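Side-chain contact in NAD-dependent aldehyde dehydrogenase (Burkholderia multivorans, PDB 5UJU), which probably oxidises aldehydes to carboxylic acids, using NAD+ as the acceptor of the hydride: residues Ala344-Ser347 against Gly348-Cys351. Residues are numbered along the deposited sequence; the frame is centred on the assembly and turned at random.
Sequences ALYS and GQMC. With NA (sodium ion), chain C.
Tyr346 and Gln349 pack together on two overlapping left-handed beta turns of the I'/III' type, which carry the chain from helix 332-344 into the Gly-Gln-Met-Cys sequence, a Gly-Gln-x-Cys signature of the active-site loop in aldehyde dehydrogenases. Positive phi at Tyr346, Ser347 and Gly348 gives the turns their hand. Gly348 N bonds back to Leu345 O (3.2 Å), and Gln349 N to Tyr346 O (3.0 Å).

That second carbonyl is gripped twice. Gln349 folds back with CG beside its own backbone N (chi1 -63°), then runs extended, delivering NE2 to Tyr346 O at 3.0 Å with a nearly straight N-H...O angle of 166°. Tyr346 O lies close to the plane of the Gln349 amide, and the backbone and side-chain donors reach it from opposite faces of the carbonyl plane. Ala400 O also bonds NE2, while OE1 accepts from Gln402 N, so this buried amide is held at both ends. Tyr346 OH, for its part, bonds Thr145 O.

Over one face of the Tyr346 ring, Gln349 CB makes a CH-pi contact, 3.8 Å from the centroid, and NE2 sits above the CE1 side with ring and amide planes inclined at 46°. Met350 comes in at the ring edge, CG to Tyr346 CD2 at 4.1 Å; its SD meets Leu345 CB at the same separation. Met151 of helix 149-156 touches all three of Leu345, Tyr346 and Met350.

Beyond the turns sits a sodium ion, bound by four waters, Gly458 O and, at 2.7 Å, the carbonyl oxygen of Gly348.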
ATOM      1  N   ALA A 344      -6.201 -28.535 -20.397  1.00 26.92           N
ATOM      2  CA  ALA A 344      -6.087 -29.858 -19.793  1.00 28.71           C
ATOM      3  C   ALA A 344      -5.277 -29.879 -18.497  1.00 32.69           C
ATOM      4  O   ALA A 344      -5.547 -30.709 -17.619  1.00 35.43           O
ATOM      5  CB  ALA A 344      -5.456 -30.821 -20.801  1.00 25.45           C
ATOM      6  N   LEU A 345      -4.297 -28.987 -18.366  1.00 33.17           N
ATOM      7  CA  LEU A 345      -3.404 -28.925 -17.215  1.00 31.53           C
ATOM      8  C   LEU A 345      -4.185 -28.871 -15.909  1.00 29.58           C
ATOM      9  O   LEU A 345      -4.913 -27.909 -15.649  1.00 27.59           O
ATOM     10  CB  LEU A 345      -2.524 -27.684 -17.344  1.00 34.42           C
ATOM     11  CG  LEU A 345      -1.089 -27.802 -17.832  1.00 41.70           C
ATOM     12  CD1 LEU A 345      -0.479 -26.418 -17.777  1.00 50.80           C
ATOM     13  CD2 LEU A 345      -0.299 -28.768 -16.968  1.00 37.22           C
ATOM     14  N   TYR A 346      -4.045 -29.908 -15.091  1.00 30.29           N
ATOM     15  CA  TYR A 346      -4.717 -29.955 -13.792  1.00 28.74           C
ATOM     16  C   TYR A 346      -6.232 -29.757 -13.949  1.00 31.11           C
ATOM     17  O   TYR A 346      -6.901 -29.204 -13.074  1.00 25.49           O
ATOM     18  CB  TYR A 346      -4.085 -28.925 -12.834  1.00 22.64           C
ATOM     19  CG  TYR A 346      -4.559 -28.953 -11.380  1.00 28.15           C
ATOM     20  CD1 TYR A 346      -5.008 -30.126 -10.776  1.00 26.02           C
ATOM     21  CD2 TYR A 346      -4.560 -27.786 -10.625  1.00 28.01           C
ATOM     22  CE1 TYR A 346      -5.446 -30.125  -9.441  1.00 23.45           C
ATOM     23  CE2 TYR A 346      -4.990 -27.775  -9.323  1.00 33.72           C
ATOM     24  CZ  TYR A 346      -5.430 -28.937  -8.735  1.00 31.10           C
ATOM     25  OH  TYR A 346      -5.851 -28.880  -7.431  1.00 31.82           O
ATOM     26  N   SER A 347      -6.785 -30.204 -15.084  1.00 27.03           N
ATOM     27  CA  SER A 347      -8.232 -30.181 -15.319  1.00 27.72           C
ATOM     28  C   SER A 347      -8.810 -28.779 -15.155  1.00 28.47           C
ATOM     29  O   SER A 347      -9.904 -28.597 -14.613  1.00 25.47           O
ATOM     30  CB  SER A 347      -8.974 -31.175 -14.419  1.00 26.05           C
ATOM     31  OG  SER A 347      -8.542 -32.509 -14.639  1.00 28.13           O
ATOM     32  N   GLY A 348      -8.082 -27.785 -15.661  1.00 31.04           N
ATOM     33  CA  GLY A 348      -8.545 -26.406 -15.637  1.00 27.18           C
ATOM     34  C   GLY A 348      -8.695 -25.803 -14.261  1.00 36.37           C
ATOM     35  O   GLY A 348      -9.336 -24.756 -14.121  1.00 33.87           O
ATOM     36  N   GLN A 349      -8.098 -26.423 -13.235  1.00 32.60           N
ATOM     37  CA  GLN A 349      -8.202 -25.961 -11.860  1.00 27.56           C
ATOM     38  C   GLN A 349      -7.079 -24.997 -11.478  1.00 31.60           C
ATOM     39  O   GLN A 349      -6.794 -24.819 -10.285  1.00 31.17           O
ATOM     40  CB  GLN A 349      -8.235 -27.162 -10.900  1.00 29.68           C
ATOM     41  CG  GLN A 349      -9.466 -28.071 -11.103  1.00 29.07           C
ATOM     42  CD  GLN A 349      -9.374 -29.407 -10.370  1.00 32.08           C
ATOM     43  OE1 GLN A 349     -10.185 -29.691  -9.488  1.00 30.37           O
ATOM     44  NE2 GLN A 349      -8.403 -30.246 -10.756  1.00 27.83           N
ATOM     45  N   MET A 350      -6.454 -24.357 -12.455  1.00 35.03           N
ATOM     46  CA  MET A 350      -5.476 -23.317 -12.195  1.00 37.66           C
ATOM     47  C   MET A 350      -6.162 -21.967 -12.312  1.00 34.94           C
ATOM     48  O   MET A 350      -7.037 -21.779 -13.165  1.00 35.68           O
ATOM     49  CB  MET A 350      -4.309 -23.408 -13.173  1.00 32.73           C
ATOM     50  CG  MET A 350      -3.717 -24.772 -13.204  1.00 37.33           C
ATOM     51  SD  MET A 350      -2.367 -24.873 -14.366  1.00 45.40           S
ATOM     52  CE  MET A 350      -1.116 -23.914 -13.494  1.00 39.19           C
ATOM     53  N   CYS A 351      -5.792 -21.036 -11.429  1.00 33.37           N
ATOM     54  CA  CYS A 351      -6.400 -19.713 -11.475  1.00 35.55           C
ATOM     55  C   CYS A 351      -6.051 -18.966 -12.764  1.00 34.52           C
ATOM     56  O   CYS A 351      -6.718 -17.979 -13.097  1.00 32.54           O
ATOM     57  CB  CYS A 351      -5.970 -18.893 -10.255  1.00 36.42           C
ATOM     58  SG  CYS A 351      -4.197 -18.736 -10.068  1.00 42.01           S
TER
HETATM   59 NA    NA C 601     -11.058 -23.470 -15.799  1.00 38.50          NA
HETATM   60  O   HOH W   1     -11.517 -23.312 -13.260  1.00 41.70           O
HETATM   61  O   HOH W   2     -13.297 -22.539 -16.412  1.00 35.15           O
HETATM   62  O   HOH W   3     -10.103 -21.076 -16.165  1.00 50.15           O
HETATM   63  O   HOH W   4     -10.913 -24.024 -18.478  1.00 28.11           O